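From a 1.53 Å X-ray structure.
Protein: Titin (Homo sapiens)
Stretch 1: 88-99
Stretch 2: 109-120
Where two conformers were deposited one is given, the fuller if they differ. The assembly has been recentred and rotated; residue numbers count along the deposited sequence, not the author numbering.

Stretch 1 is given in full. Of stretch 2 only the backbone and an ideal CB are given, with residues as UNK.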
# COMPACT_ATOMS: atom_id res chain seq x y z
N VAL A 88 -18.02 0.43 -20.08
CA VAL A 88 -16.58 0.53 -19.86
C VAL A 88 -16.30 0.50 -18.37
O VAL A 88 -16.66 1.43 -17.65
CB VAL A 88 -16.01 1.82 -20.47
CG1 VAL A 88 -14.49 1.90 -20.25
CG2 VAL A 88 -16.32 1.90 -21.96
N GLU A 89 -15.66 -0.57 -17.89
CA GLU A 89 -15.27 -0.62 -16.49
C GLU A 89 -13.99 0.21 -16.33
O GLU A 89 -13.11 0.16 -17.18
CB GLU A 89 -15.09 -2.06 -15.99
CG GLU A 89 -16.41 -2.85 -15.95
CD GLU A 89 -16.34 -4.15 -15.17
OE1 GLU A 89 -15.25 -4.53 -14.70
OE2 GLU A 89 -17.40 -4.81 -15.03
N THR A 90 -13.92 1.00 -15.26
CA THR A 90 -12.72 1.75 -14.98
C THR A 90 -12.12 1.25 -13.68
O THR A 90 -12.84 0.74 -12.81
CB THR A 90 -13.02 3.25 -14.84
OG1 THR A 90 -13.90 3.45 -13.72
CG2 THR A 90 -13.67 3.79 -16.10
N LEU A 91 -10.81 1.39 -13.55
CA LEU A 91 -10.12 1.01 -12.31
C LEU A 91 -10.43 2.04 -11.25
O LEU A 91 -10.25 3.24 -11.47
CB LEU A 91 -8.62 0.96 -12.54
CG LEU A 91 -8.10 -0.02 -13.59
CD1 LEU A 91 -6.59 0.07 -13.73
CD2 LEU A 91 -8.52 -1.46 -13.29
N HIS A 92 -10.90 1.59 -10.10
CA HIS A 92 -11.23 2.53 -9.03
C HIS A 92 -11.06 1.94 -7.65
O HIS A 92 -10.97 0.72 -7.48
CB HIS A 92 -12.66 3.07 -9.21
CG HIS A 92 -13.72 2.01 -9.18
ND1 HIS A 92 -14.11 1.31 -10.30
CD2 HIS A 92 -14.49 1.55 -8.16
CE1 HIS A 92 -15.06 0.45 -9.98
NE2 HIS A 92 -15.32 0.58 -8.69
N ILE A 93 -11.02 2.82 -6.66
CA ILE A 93 -10.86 2.43 -5.26
C ILE A 93 -12.20 1.98 -4.69
O ILE A 93 -13.21 2.65 -4.89
CB ILE A 93 -10.35 3.62 -4.44
CG1 ILE A 93 -8.99 4.12 -4.97
CG2 ILE A 93 -10.24 3.26 -2.96
CD1 ILE A 93 -7.87 3.09 -4.87
N THR A 94 -12.21 0.84 -3.99
CA THR A 94 -13.44 0.36 -3.34
C THR A 94 -13.37 0.40 -1.81
O THR A 94 -14.39 0.29 -1.15
CB THR A 94 -13.82 -1.06 -3.75
OG1 THR A 94 -12.85 -1.97 -3.22
CG2 THR A 94 -13.86 -1.20 -5.28
N LYS A 95 -12.17 0.53 -1.25
CA LYS A 95 -12.03 0.73 0.19
C LYS A 95 -10.85 1.66 0.41
O LYS A 95 -9.76 1.42 -0.12
CB LYS A 95 -11.82 -0.60 0.93
CG LYS A 95 -11.78 -0.44 2.44
CD LYS A 95 -11.50 -1.78 3.14
CE LYS A 95 -12.72 -2.68 3.15
NZ LYS A 95 -12.43 -4.05 3.67
N THR A 96 -11.05 2.73 1.17
CA THR A 96 -10.00 3.73 1.37
C THR A 96 -9.07 3.39 2.51
O THR A 96 -9.27 2.43 3.27
CB THR A 96 -10.58 5.14 1.63
OG1 THR A 96 -11.26 5.16 2.89
CG2 THR A 96 -11.54 5.53 0.52
N MET A 97 -8.03 4.21 2.63
CA MET A 97 -6.99 4.01 3.62
C MET A 97 -7.22 4.87 4.83
O MET A 97 -7.83 5.94 4.75
CB MET A 97 -5.65 4.33 3.00
CG MET A 97 -5.48 3.58 1.71
SD MET A 97 -3.77 3.48 1.26
CE MET A 97 -3.51 5.17 0.70
N LYS A 98 -6.71 4.40 5.96
CA LYS A 98 -6.92 5.05 7.24
C LYS A 98 -5.71 5.88 7.65
O LYS A 98 -4.57 5.39 7.60
CB LYS A 98 -7.20 4.01 8.32
CG LYS A 98 -8.45 3.17 8.09
CD LYS A 98 -9.69 4.05 8.03
CE LYS A 98 -9.89 4.84 9.32
NZ LYS A 98 -9.99 3.97 10.53
N ASN A 99 -5.95 7.11 8.07
CA ASN A 99 -4.90 7.87 8.76
C ASN A 99 -4.52 7.14 10.03
O ASN A 99 -5.39 6.67 10.78
CB ASN A 99 -5.40 9.26 9.15
CG ASN A 99 -5.79 10.10 7.95
OD1 ASN A 99 -5.26 9.95 6.85
ND2 ASN A 99 -6.73 11.02 8.17
N UNK A 109 1.18 0.37 8.77
CA UNK A 109 0.65 -0.22 7.56
C UNK A 109 -0.55 0.53 7.00
O UNK A 109 -1.38 1.08 7.73
CB UNK A 109 0.27 -1.68 7.83
N UNK A 110 -0.59 0.57 5.68
CA UNK A 110 -1.72 1.14 4.95
C UNK A 110 -2.29 0.08 4.05
O UNK A 110 -1.55 -0.73 3.49
CB UNK A 110 -1.31 2.37 4.14
N UNK A 111 -3.61 0.07 3.88
CA UNK A 111 -4.24 -0.84 2.94
C UNK A 111 -5.38 -0.17 2.23
O UNK A 111 -6.14 0.59 2.83
CB UNK A 111 -4.73 -2.10 3.65
N UNK A 112 -5.54 -0.51 0.96
CA UNK A 112 -6.76 -0.16 0.25
C UNK A 112 -7.24 -1.35 -0.56
O UNK A 112 -6.52 -2.34 -0.70
CB UNK A 112 -6.54 1.05 -0.65
N UNK A 113 -8.45 -1.25 -1.09
CA UNK A 113 -8.97 -2.28 -1.98
C UNK A 113 -9.36 -1.60 -3.28
O UNK A 113 -9.82 -0.46 -3.27
CB UNK A 113 -10.16 -3.02 -1.36
N UNK A 114 -9.12 -2.30 -4.38
CA UNK A 114 -9.38 -1.78 -5.71
C UNK A 114 -10.41 -2.64 -6.44
O UNK A 114 -10.75 -3.74 -5.99
CB UNK A 114 -8.08 -1.71 -6.51
N UNK A 115 -10.89 -2.14 -7.56
CA UNK A 115 -12.04 -2.70 -8.27
C UNK A 115 -11.74 -3.97 -9.06
O UNK A 115 -12.65 -4.75 -9.37
CB UNK A 115 -12.60 -1.65 -9.22
N UNK A 116 -10.47 -4.17 -9.41
CA UNK A 116 -10.09 -5.26 -10.31
C UNK A 116 -8.82 -5.96 -9.88
O UNK A 116 -7.96 -5.38 -9.21
CB UNK A 116 -9.92 -4.73 -11.73
N UNK A 117 -8.69 -7.23 -10.26
CA UNK A 117 -7.44 -7.95 -10.08
C UNK A 117 -6.38 -7.43 -11.03
O UNK A 117 -6.68 -6.83 -12.07
CB UNK A 117 -7.65 -9.45 -10.29
N UNK A 118 -5.12 -7.66 -10.65
CA UNK A 118 -3.95 -7.35 -11.48
C UNK A 118 -3.73 -5.85 -11.73
O UNK A 118 -3.16 -5.45 -12.74
CB UNK A 118 -4.09 -8.06 -12.83
N UNK A 119 -4.17 -5.03 -10.78
CA UNK A 119 -3.80 -3.62 -10.79
C UNK A 119 -2.38 -3.53 -10.24
O UNK A 119 -2.10 -4.07 -9.18
CB UNK A 119 -4.78 -2.77 -9.97
N UNK A 120 -1.47 -2.88 -10.99
CA UNK A 120 -0.09 -2.81 -10.47
C UNK A 120 0.02 -1.95 -9.22
O UNK A 120 -0.73 -0.99 -9.03
CB UNK A 120 0.85 -2.26 -11.54

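Position 109 has nothing of stretch 1 within 5.5 Å of its ideal CB; it is Ser 109, whose O takes a bond from water 5, which also donates to Lys 98 O.

At position 110 the extended backbone (-121/144) sends CB sideways, 3.9 Å from Met 97 SD. A thioether this close favours an apolar group, aliphatic or aromatic. The residue is Phe 110. Its ring presents its edge to a carbonyl, CE1 lying 3.4 Å from Lys 98 O, where the slightly positive ring hydrogens suit an acceptor.

Position 111 points away, and many side chains, polar ones especially, would fit. It is Glu 111, which takes part through its backbone: water 3 donates to both Glu 111 O and Thr 96 O, and water 4 accepts from Glu 111 N and Lys 98 N. Water thus joins the two chains where no backbone pair links them.

At position 112 the ideal CB makes a tight 3.3 Å contact with Lys 95 O and sits 3.6 Å from Met 97 CG. With that methylene so near, a small or slender, largely apolar side chain suits, Ala, Cys or Val among them. Cys 112, chi1 p, places SG 4.4 Å from Ile 93 CD1.

Position 113 pairs with Lys 95 in antiparallel register, and its CB lies on the same face as that lysine, 3.7 Å from Lys 95 CB. The ammonium at the lysine's end calls for an acid, with Gln or Asn as neutral alternatives. Glu 113 answers with a salt bridge, OE2 to Lys 95 NZ at 2.7 Å. At the bulge its O receives both Thr 94 N (2.8 Å) and Lys 95 N (3.3 Å), while Glu 113 N donates to Lys 95 O (3.1 Å).

Position 114 turns to the other face, with Ile 93, whose CD1 is 5.1 Å from the ideal CB. A medium aliphatic would bridge that gap, and a beta-branched one suits the strand. Val 114 does so, CG1 reaching 4.0 Å from Ile 93 CD1.

At position 115 CB points toward stretch 1, 3.3 Å from His 92 CE1, and His 92 N lies nearby. A small side chain carrying an acceptor is indicated: Ser, perhaps Thr or Asp. Ser 115 OG accepts from His 92 N at 2.8 Å, and its CB lies over the His 92 ring, 3.4 Å from the centroid.

Position 116 also points toward stretch 1, with Leu 91 CD2 3.9 Å from CB and the Glu 89 carboxylate farther out. A long donor, Arg, Lys or His, would suit. His 116 NE2 donates to Glu 89 OE1 (2.6 Å, 169°), and ND1 is 2.7 Å from Ser 115 OG.

Positions 117 and 118 meet nothing here; 118, at phi/psi 66/29, favours Gly or Asn. They are Phe 117 and Asn 118.

Position 119 points toward Leu 91, inviting an aliphatic; Val 119 CG2 packs 3.9 Å from Leu 91 CD2. Position 120 has phi -68, compatible with proline, and is Pro 120.

Stretch 2 (109-120) SFECEVSHFNVP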
# COMPACT_ATOMS: atom_id res chain seq x y z
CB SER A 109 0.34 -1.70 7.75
OG SER A 109 -0.68 -1.89 8.70
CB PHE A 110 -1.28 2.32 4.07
CG PHE A 110 -0.89 3.53 4.85
CD1 PHE A 110 -1.87 4.38 5.37
CD2 PHE A 110 0.44 3.83 5.08
CE1 PHE A 110 -1.52 5.50 6.11
CE2 PHE A 110 0.80 4.96 5.82
CZ PHE A 110 -0.18 5.79 6.33
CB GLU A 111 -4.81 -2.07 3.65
CG GLU A 111 -3.88 -2.85 4.52
CD GLU A 111 -4.65 -3.77 5.44
OE1 GLU A 111 -5.64 -4.37 4.97
OE2 GLU A 111 -4.28 -3.87 6.63
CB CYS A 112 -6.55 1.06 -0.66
SG CYS A 112 -5.42 0.79 -2.07
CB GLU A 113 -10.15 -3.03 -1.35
CG GLU A 113 -9.72 -3.84 -0.12
CD GLU A 113 -10.85 -4.52 0.65
OE1 GLU A 113 -11.97 -4.71 0.11
OE2 GLU A 113 -10.60 -4.89 1.82
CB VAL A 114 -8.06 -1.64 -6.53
CG1 VAL A 114 -7.07 -0.73 -5.80
CG2 VAL A 114 -7.45 -3.01 -6.80
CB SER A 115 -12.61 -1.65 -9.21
OG SER A 115 -11.60 -1.17 -10.09
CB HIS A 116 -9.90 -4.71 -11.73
CG HIS A 116 -11.17 -4.23 -12.36
ND1 HIS A 116 -11.67 -2.97 -12.13
CD2 HIS A 116 -12.04 -4.85 -13.18
CE1 HIS A 116 -12.81 -2.83 -12.80
NE2 HIS A 116 -13.06 -3.96 -13.44
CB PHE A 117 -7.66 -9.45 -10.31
CG PHE A 117 -8.51 -10.09 -9.26
CD1 PHE A 117 -7.94 -10.59 -8.09
CD2 PHE A 117 -9.89 -10.18 -9.42
CE1 PHE A 117 -8.74 -11.16 -7.10
CE2 PHE A 117 -10.69 -10.75 -8.43
CZ PHE A 117 -10.11 -11.25 -7.28
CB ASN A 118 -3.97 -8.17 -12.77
CG ASN A 118 -3.99 -9.65 -12.49
OD1 ASN A 118 -3.23 -10.14 -11.65
ND2 ASN A 118 -4.88 -10.37 -13.16
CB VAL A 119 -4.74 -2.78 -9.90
CG1 VAL A 119 -4.22 -1.35 -9.76
CG2 VAL A 119 -6.14 -2.77 -10.48
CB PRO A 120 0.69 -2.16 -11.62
CG PRO A 120 -0.34 -1.44 -12.44
CD PRO A 120 -1.63 -2.19 -12.28
O HOH W 1 -12.65 -4.51 -4.23
O HOH W 2 -14.01 -3.13 -0.77
O HOH W 3 -8.23 0.35 4.53
O HOH W 4 -5.20 1.76 5.82
O HOH W 5 -3.71 2.68 7.87
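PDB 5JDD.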